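Local coordinates for protein ATP-dependent Clp protease proteolytic subunit (Plasmodium falciparum, PDB 4GM2) that forms an inactive subunit of the caseinolytic (Clp) protease complex of the parasite's apicoplast, in the family of ATP-dependent serine peptidases, at residues 23-35 with 45-57. Residues are numbered along the deposited sequence; the frame is centred on the assembly and turned at random.
Sequences SLLLSKRIIFLSS and IISQLLYLEYESK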
ATOM      1  N   SER A  23       5.165 -16.423   1.048  1.00112.38           N
ATOM      2  CA  SER A  23       6.526 -16.790   1.438  1.00104.83           C
ATOM      3  C   SER A  23       6.505 -17.815   2.568  1.00 98.13           C
ATOM      4  O   SER A  23       7.461 -18.574   2.748  1.00 98.57           O
ATOM      5  CB  SER A  23       7.322 -15.546   1.861  1.00108.41           C
ATOM      6  OG  SER A  23       8.669 -15.860   2.190  1.00105.02           O
ATOM      7  N   LEU A  24       5.414 -17.827   3.329  1.00 91.73           N
ATOM      8  CA  LEU A  24       5.243 -18.765   4.435  1.00 86.04           C
ATOM      9  C   LEU A  24       5.064 -20.194   3.910  1.00 81.54           C
ATOM     10  O   LEU A  24       5.635 -21.142   4.454  1.00 80.17           O
ATOM     11  CB  LEU A  24       4.060 -18.341   5.307  1.00 85.80           C
ATOM     12  CG  LEU A  24       4.145 -18.597   6.813  1.00 85.50           C
ATOM     13  CD1 LEU A  24       5.310 -17.862   7.457  1.00 84.54           C
ATOM     14  CD2 LEU A  24       2.839 -18.190   7.470  1.00 86.10           C
ATOM     15  N   LEU A  25       4.288 -20.338   2.838  1.00 76.21           N
ATOM     16  CA  LEU A  25       4.201 -21.603   2.118  1.00 71.37           C
ATOM     17  C   LEU A  25       5.512 -21.956   1.412  1.00 69.02           C
ATOM     18  O   LEU A  25       5.896 -23.126   1.359  1.00 68.20           O
ATOM     19  CB  LEU A  25       3.035 -21.582   1.130  1.00 71.22           C
ATOM     20  CG  LEU A  25       1.763 -22.362   1.484  1.00 71.90           C
ATOM     21  CD1 LEU A  25       1.417 -22.323   2.964  1.00 71.42           C
ATOM     22  CD2 LEU A  25       0.604 -21.842   0.652  1.00 73.18           C
ATOM     23  N   LEU A  26       6.202 -20.945   0.887  1.00 66.64           N
ATOM     24  CA  LEU A  26       7.502 -21.150   0.253  1.00 65.23           C
ATOM     25  C   LEU A  26       8.562 -21.674   1.211  1.00 67.18           C
ATOM     26  O   LEU A  26       9.425 -22.456   0.807  1.00 68.87           O
ATOM     27  CB  LEU A  26       8.014 -19.864  -0.391  1.00 65.00           C
ATOM     28  CG  LEU A  26       7.932 -19.685  -1.904  1.00 63.42           C
ATOM     29  CD1 LEU A  26       8.932 -18.618  -2.302  1.00 64.53           C
ATOM     30  CD2 LEU A  26       8.207 -20.978  -2.660  1.00 62.44           C
ATOM     31  N   SER A  27       8.503 -21.232   2.468  1.00 68.68           N
ATOM     32  CA  SER A  27       9.465 -21.649   3.490  1.00 69.47           C
ATOM     33  C   SER A  27       9.407 -23.160   3.749  1.00 69.72           C
ATOM     34  O   SER A  27      10.370 -23.748   4.251  1.00 72.12           O
ATOM     35  CB  SER A  27       9.241 -20.866   4.787  1.00 72.66           C
ATOM     36  OG  SER A  27       8.076 -21.305   5.474  1.00 76.09           O
ATOM     37  N   LYS A  28       8.275 -23.769   3.386  1.00 66.94           N
ATOM     38  CA  LYS A  28       8.038 -25.205   3.520  1.00 65.01           C
ATOM     39  C   LYS A  28       8.175 -25.928   2.177  1.00 64.29           C
ATOM     40  O   LYS A  28       7.831 -27.114   2.056  1.00 64.39           O
ATOM     41  CB  LYS A  28       6.631 -25.450   4.086  1.00 66.46           C
ATOM     42  CG  LYS A  28       6.394 -24.892   5.479  1.00 70.96           C
ATOM     43  CD  LYS A  28       7.058 -25.752   6.543  1.00 73.62           C
ATOM     44  CE  LYS A  28       7.405 -24.935   7.776  1.00 76.97           C
ATOM     45  NZ  LYS A  28       8.128 -25.768   8.779  1.00 79.48           N
ATOM     46  N   ARG A  29       8.674 -25.212   1.169  1.00 62.79           N
ATOM     47  CA  ARG A  29       8.781 -25.724  -0.206  1.00 61.21           C
ATOM     48  C   ARG A  29       7.417 -26.113  -0.801  1.00 61.84           C
ATOM     49  O   ARG A  29       7.289 -27.104  -1.530  1.00 63.48           O
ATOM     50  CB  ARG A  29       9.789 -26.876  -0.296  1.00 60.27           C
ATOM     51  CG  ARG A  29      11.217 -26.459  -0.000  1.00 62.38           C
ATOM     52  CD  ARG A  29      12.192 -27.626  -0.084  1.00 64.40           C
ATOM     53  NE  ARG A  29      12.596 -27.960  -1.453  1.00 63.03           N
ATOM     54  CZ  ARG A  29      13.430 -27.234  -2.199  1.00 63.70           C
ATOM     55  NH1 ARG A  29      13.951 -26.104  -1.734  1.00 63.37           N
ATOM     56  NH2 ARG A  29      13.736 -27.632  -3.428  1.00 62.75           N
ATOM     57  N   ILE A  30       6.400 -25.316  -0.489  1.00 62.02           N
ATOM     58  CA  ILE A  30       5.066 -25.520  -1.049  1.00 62.46           C
ATOM     59  C   ILE A  30       4.733 -24.449  -2.089  1.00 60.13           C
ATOM     60  O   ILE A  30       4.888 -23.251  -1.845  1.00 63.07           O
ATOM     61  CB  ILE A  30       3.977 -25.550   0.053  1.00 63.23           C
ATOM     62  CG1 ILE A  30       4.239 -26.695   1.038  1.00 61.82           C
ATOM     63  CG2 ILE A  30       2.588 -25.682  -0.560  1.00 64.05           C
ATOM     64  CD1 ILE A  30       3.391 -26.643   2.290  1.00 62.72           C
ATOM     65  N   ILE A  31       4.296 -24.895  -3.257  1.00 59.12           N
ATOM     66  CA  ILE A  31       3.679 -24.012  -4.243  1.00 58.62           C
ATOM     67  C   ILE A  31       2.210 -24.412  -4.311  1.00 60.00           C
ATOM     68  O   ILE A  31       1.884 -25.574  -4.608  1.00 63.05           O
ATOM     69  CB  ILE A  31       4.336 -24.143  -5.635  1.00 55.93           C
ATOM     70  CG1 ILE A  31       5.787 -23.670  -5.588  1.00 54.20           C
ATOM     71  CG2 ILE A  31       3.572 -23.332  -6.668  1.00 57.49           C
ATOM     72  CD1 ILE A  31       6.636 -24.203  -6.717  1.00 55.06           C
ATOM     73  N   PHE A  32       1.328 -23.464  -4.015  1.00 58.92           N
ATOM     74  CA  PHE A  32      -0.104 -23.747  -4.011  1.00 61.18           C
ATOM     75  C   PHE A  32      -0.821 -23.024  -5.149  1.00 62.22           C
ATOM     76  O   PHE A  32      -1.146 -21.844  -5.032  1.00 65.97           O
ATOM     77  CB  PHE A  32      -0.709 -23.398  -2.638  1.00 61.50           C
ATOM     78  CG  PHE A  32      -2.187 -23.694  -2.507  1.00 62.47           C
ATOM     79  CD1 PHE A  32      -2.829 -24.608  -3.348  1.00 62.07           C
ATOM     80  CD2 PHE A  32      -2.934 -23.076  -1.505  1.00 62.76           C
ATOM     81  CE1 PHE A  32      -4.184 -24.875  -3.209  1.00 62.96           C
ATOM     82  CE2 PHE A  32      -4.289 -23.341  -1.361  1.00 64.37           C
ATOM     83  CZ  PHE A  32      -4.915 -24.244  -2.212  1.00 64.56           C
ATOM     84  N   LEU A  33      -1.051 -23.732  -6.255  1.00 60.75           N
ATOM     85  CA  LEU A  33      -1.871 -23.192  -7.338  1.00 62.21           C
ATOM     86  C   LEU A  33      -3.329 -23.335  -6.940  1.00 64.91           C
ATOM     87  O   LEU A  33      -3.839 -24.451  -6.845  1.00 66.87           O
ATOM     88  CB  LEU A  33      -1.597 -23.906  -8.666  1.00 61.37           C
ATOM     89  CG  LEU A  33      -2.551 -23.629  -9.844  1.00 62.15           C
ATOM     90  CD1 LEU A  33      -2.596 -22.154 -10.216  1.00 61.80           C
ATOM     91  CD2 LEU A  33      -2.188 -24.468 -11.061  1.00 60.39           C
ATOM     92  N   SER A  34      -3.985 -22.204  -6.696  1.00 66.87           N
ATOM     93  CA  SER A  34      -5.353 -22.203  -6.173  1.00 70.02           C
ATOM     94  C   SER A  34      -6.265 -21.257  -6.937  1.00 70.58           C
ATOM     95  O   SER A  34      -7.209 -20.706  -6.372  1.00 74.24           O
ATOM     96  CB  SER A  34      -5.346 -21.819  -4.698  1.00 72.21           C
ATOM     97  OG  SER A  34      -4.731 -20.558  -4.521  1.00 77.19           O
ATOM     98  N   SER A  35      -5.975 -21.076  -8.221  1.00 69.12           N
ATOM     99  CA  SER A  35      -6.726 -20.170  -9.078  1.00 69.94           C
ATOM    100  C   SER A  35      -6.570 -20.602 -10.534  1.00 69.31           C
ATOM    101  O   SER A  35      -5.783 -21.501 -10.828  1.00 66.76           O
ATOM    102  CB  SER A  35      -6.204 -18.742  -8.905  1.00 70.89           C
ATOM    103  OG  SER A  35      -4.873 -18.638  -9.376  1.00 69.70           O
ATOM    104  N   ILE A  45       4.776 -19.493 -10.624  1.00 63.82           N
ATOM    105  CA  ILE A  45       5.110 -20.907 -10.464  1.00 60.33           C
ATOM    106  C   ILE A  45       6.554 -21.168 -10.892  1.00 60.94           C
ATOM    107  O   ILE A  45       7.325 -21.783 -10.150  1.00 63.50           O
ATOM    108  CB  ILE A  45       4.135 -21.812 -11.246  1.00 59.09           C
ATOM    109  CG1 ILE A  45       2.726 -21.704 -10.650  1.00 59.85           C
ATOM    110  CG2 ILE A  45       4.607 -23.261 -11.235  1.00 57.57           C
ATOM    111  CD1 ILE A  45       1.620 -22.212 -11.555  1.00 59.65           C
ATOM    112  N   ILE A  46       6.921 -20.690 -12.079  1.00 60.08           N
ATOM    113  CA  ILE A  46       8.288 -20.836 -12.575  1.00 60.09           C
ATOM    114  C   ILE A  46       9.285 -20.139 -11.643  1.00 61.19           C
ATOM    115  O   ILE A  46      10.328 -20.706 -11.310  1.00 63.57           O
ATOM    116  CB  ILE A  46       8.428 -20.341 -14.032  1.00 61.39           C
ATOM    117  CG1 ILE A  46       7.654 -21.268 -14.975  1.00 63.17           C
ATOM    118  CG2 ILE A  46       9.892 -20.280 -14.450  1.00 60.00           C
ATOM    119  CD1 ILE A  46       7.391 -20.691 -16.353  1.00 67.47           C
ATOM    120  N   SER A  47       8.953 -18.925 -11.208  1.00 61.16           N
ATOM    121  CA  SER A  47       9.818 -18.179 -10.298  1.00 61.90           C
ATOM    122  C   SER A  47      10.054 -18.928  -8.989  1.00 61.65           C
ATOM    123  O   SER A  47      11.184 -18.994  -8.509  1.00 61.17           O
ATOM    124  CB  SER A  47       9.248 -16.793 -10.015  1.00 62.67           C
ATOM    125  OG  SER A  47       9.332 -15.983 -11.169  1.00 67.17           O
ATOM    126  N   GLN A  48       8.986 -19.496  -8.433  1.00 60.32           N
ATOM    127  CA  GLN A  48       9.063 -20.240  -7.187  1.00 61.47           C
ATOM    128  C   GLN A  48       9.816 -21.557  -7.350  1.00 63.20           C
ATOM    129  O   GLN A  48      10.576 -21.955  -6.458  1.00 62.76           O
ATOM    130  CB  GLN A  48       7.671 -20.484  -6.623  1.00 63.57           C
ATOM    131  CG  GLN A  48       7.071 -19.272  -5.929  1.00 64.72           C
ATOM    132  CD  GLN A  48       5.591 -19.441  -5.668  1.00 66.30           C
ATOM    133  OE1 GLN A  48       5.179 -20.296  -4.884  1.00 70.23           O
ATOM    134  NE2 GLN A  48       4.783 -18.632  -6.330  1.00 67.01           N
ATOM    135  N   LEU A  49       9.607 -22.221  -8.488  1.00 62.63           N
ATOM    136  CA  LEU A  49      10.362 -23.431  -8.829  1.00 61.45           C
ATOM    137  C   LEU A  49      11.862 -23.157  -8.922  1.00 61.94           C
ATOM    138  O   LEU A  49      12.668 -23.863  -8.304  1.00 64.33           O
ATOM    139  CB  LEU A  49       9.844 -24.064 -10.120  1.00 58.97           C
ATOM    140  CG  LEU A  49       8.576 -24.910  -9.976  1.00 60.62           C
ATOM    141  CD1 LEU A  49       8.004 -25.266 -11.340  1.00 59.50           C
ATOM    142  CD2 LEU A  49       8.827 -26.165  -9.148  1.00 60.79           C
ATOM    143  N   LEU A  50      12.230 -22.122  -9.675  1.00 60.25           N
ATOM    144  CA  LEU A  50      13.629 -21.719  -9.783  1.00 61.63           C
ATOM    145  C   LEU A  50      14.199 -21.309  -8.425  1.00 63.07           C
ATOM    146  O   LEU A  50      15.318 -21.682  -8.079  1.00 64.05           O
ATOM    147  CB  LEU A  50      13.801 -20.582 -10.791  1.00 61.37           C
ATOM    148  CG  LEU A  50      13.507 -20.854 -12.265  1.00 60.84           C
ATOM    149  CD1 LEU A  50      13.542 -19.534 -13.008  1.00 64.35           C
ATOM    150  CD2 LEU A  50      14.484 -21.844 -12.884  1.00 61.29           C
ATOM    151  N   TYR A  51      13.417 -20.564  -7.648  1.00 63.82           N
ATOM    152  CA  TYR A  51      13.878 -20.115  -6.338  1.00 64.22           C
ATOM    153  C   TYR A  51      14.165 -21.279  -5.402  1.00 62.51           C
ATOM    154  O   TYR A  51      15.209 -21.303  -4.759  1.00 62.65           O
ATOM    155  CB  TYR A  51      12.896 -19.142  -5.684  1.00 65.03           C
ATOM    156  CG  TYR A  51      13.271 -18.831  -4.256  1.00 67.42           C
ATOM    157  CD1 TYR A  51      14.260 -17.896  -3.967  1.00 69.88           C
ATOM    158  CD2 TYR A  51      12.655 -19.492  -3.195  1.00 67.19           C
ATOM    159  CE1 TYR A  51      14.621 -17.621  -2.658  1.00 72.57           C
ATOM    160  CE2 TYR A  51      13.009 -19.225  -1.886  1.00 69.40           C
ATOM    161  CZ  TYR A  51      13.989 -18.289  -1.623  1.00 72.86           C
ATOM    162  OH  TYR A  51      14.339 -18.018  -0.322  1.00 78.27           O
ATOM    163  N   LEU A  52      13.235 -22.231  -5.330  1.00 61.71           N
ATOM    164  CA  LEU A  52      13.370 -23.385  -4.439  1.00 61.02           C
ATOM    165  C   LEU A  52      14.536 -24.281  -4.840  1.00 62.13           C
ATOM    166  O   LEU A  52      15.271 -24.769  -3.979  1.00 61.66           O
ATOM    167  CB  LEU A  52      12.069 -24.194  -4.371  1.00 57.81           C
ATOM    168  CG  LEU A  52      10.881 -23.515  -3.680  1.00 57.36           C
ATOM    169  CD1 LEU A  52       9.608 -24.315  -3.900  1.00 54.47           C
ATOM    170  CD2 LEU A  52      11.136 -23.304  -2.195  1.00 58.60           C
ATOM    171  N   GLU A  53      14.698 -24.487  -6.147  1.00 61.44           N
ATOM    172  CA  GLU A  53      15.792 -25.291  -6.673  1.00 63.16           C
ATOM    173  C   GLU A  53      17.157 -24.691  -6.324  1.00 66.33           C
ATOM    174  O   GLU A  53      18.085 -25.434  -6.009  1.00 69.54           O
ATOM    175  CB  GLU A  53      15.640 -25.490  -8.189  1.00 62.02           C
ATOM    176  CG  GLU A  53      16.846 -26.113  -8.890  1.00 63.43           C
ATOM    177  CD  GLU A  53      17.039 -27.598  -8.599  1.00 64.04           C
ATOM    178  OE1 GLU A  53      16.172 -28.216  -7.964  1.00 62.61           O
ATOM    179  OE2 GLU A  53      18.063 -28.165  -9.019  1.00 67.17           O
ATOM    180  N   TYR A  54      17.262 -23.360  -6.380  1.00 67.99           N
ATOM    181  CA  TYR A  54      18.490 -22.624  -6.046  1.00 72.08           C
ATOM    182  C   TYR A  54      18.777 -22.625  -4.549  1.00 74.11           C
ATOM    183  O   TYR A  54      19.935 -22.595  -4.122  1.00 76.23           O
ATOM    184  CB  TYR A  54      18.402 -21.175  -6.538  1.00 72.78           C
ATOM    185  CG  TYR A  54      18.965 -20.943  -7.923  1.00 77.55           C
ATOM    186  CD1 TYR A  54      20.195 -20.299  -8.096  1.00 79.32           C
ATOM    187  CD2 TYR A  54      18.272 -21.362  -9.069  1.00 77.19           C
ATOM    188  CE1 TYR A  54      20.716 -20.078  -9.365  1.00 80.53           C
ATOM    189  CE2 TYR A  54      18.787 -21.147 -10.341  1.00 77.42           C
ATOM    190  CZ  TYR A  54      20.008 -20.505 -10.483  1.00 79.68           C
ATOM    191  OH  TYR A  54      20.527 -20.290 -11.740  1.00 80.12           O
ATOM    192  N   GLU A  55      17.712 -22.641  -3.757  1.00 74.83           N
ATOM    193  CA  GLU A  55      17.830 -22.642  -2.309  1.00 77.76           C
ATOM    194  C   GLU A  55      18.312 -24.008  -1.818  1.00 77.13           C
ATOM    195  O   GLU A  55      19.222 -24.080  -0.998  1.00 79.92           O
ATOM    196  CB  GLU A  55      16.489 -22.267  -1.675  1.00 80.55           C
ATOM    197  CG  GLU A  55      16.593 -21.275  -0.530  1.00 87.84           C
ATOM    198  CD  GLU A  55      17.070 -21.913   0.758  1.00 97.38           C
ATOM    199  OE1 GLU A  55      17.924 -21.304   1.440  1.00103.63           O
ATOM    200  OE2 GLU A  55      16.593 -23.022   1.091  1.00102.30           O
ATOM    201  N   SER A  56      17.705 -25.078  -2.337  1.00 74.81           N
ATOM    202  CA  SER A  56      18.051 -26.457  -1.977  1.00 74.70           C
ATOM    203  C   SER A  56      17.946 -27.375  -3.190  1.00 76.06           C
ATOM    204  O   SER A  56      16.932 -27.387  -3.892  1.00 75.27           O
ATOM    205  CB  SER A  56      17.157 -26.970  -0.855  1.00 73.12           C
ATOM    206  OG  SER A  56      17.290 -26.162   0.294  1.00 74.38           O
ATOM    207  N   LYS A  57      18.990 -28.166  -3.417  1.00 80.12           N
ATOM    208  CA  LYS A  57      19.173 -28.808  -4.708  1.00 80.09           C
ATOM    209  C   LYS A  57      18.293 -30.026  -4.959  1.00 79.96           C
ATOM    210  O   LYS A  57      17.493 -30.009  -5.892  1.00 88.90           O
ATOM    211  CB  LYS A  57      20.646 -29.119  -4.971  1.00 83.04           C
ATOM    212  CG  LYS A  57      21.035 -28.959  -6.432  1.00 82.77           C
ATOM    213  CD  LYS A  57      21.274 -27.503  -6.800  1.00 81.82           C
ATOM    214  CE  LYS A  57      21.416 -27.329  -8.305  1.00 86.04           C
ATOM    215  NZ  LYS A  57      22.509 -28.151  -8.902  1.00 88.24           N
TER
HETATM  216  O   HOH W   1      13.605 -24.200   0.747  1.00 65.93           O
HETATM  217  O   HOH W   2       2.287 -20.887  -3.415  1.00 75.55           O
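Arg-29 reaches the C-terminal end of helix 39-55 because CG lies anti to its carbonyl carbon (chi1 -65°) and the chain then bends at chi3 (81°), carrying the guanidinium past the side chain of Leu-52, which runs the opposite way. Arg-29 NH1 donates to Leu-52 O at 2.9 Å, with that oxygen nearly in the guanidinium plane but the donor well above the carbonyl plane. Ser-56 N, closing the last helical turn, meets the same oxygen from the opposite face. NH2 adds weak bonds to Leu-52 O and Ser-56 O, while Leu-52 CB and Ser-56 CB cover opposite faces of the group. Arg-29 NE also bonds to Pro-60 O and NH2 to Lys-59 O, so backbone carbonyls surround the cation and probably help to stabilise its charge; water 1 links NH1 to Glu-55 OE2. Arg-29, with positive phi, is the C' residue of a Schellman motif ending helix 23-26, in which Ile-30 N bonds to Leu-25 O and Arg-29 N to Leu-26 O.

Toward Ile-45 the contact is mainly apolar. Leu-26 CD2 rests 3.8 Å from Leu-52 CD2, and Leu-26 CD1 touches Tyr-51 CD2 at 3.9 Å. Ile-31 CD1 meets Leu-49 CD2 at 3.8 Å, the two side chains crossing almost perpendicularly. The extended Gln-48 slides alongside Ile-31, its OE1 taking a hydrogen bond from water 2, which accepts from Phe-32 N.

Strand 30-33 runs antiparallel to the 45-55 part of the helix, their axes 9.5 Å apart at closest approach, as expected in this beta-alpha-beta unit: helix 39-55 returns the chain to strand 61-67, which pairs in parallel with 30-33, while helix 81-94 packs against Ile-45 and Leu-49.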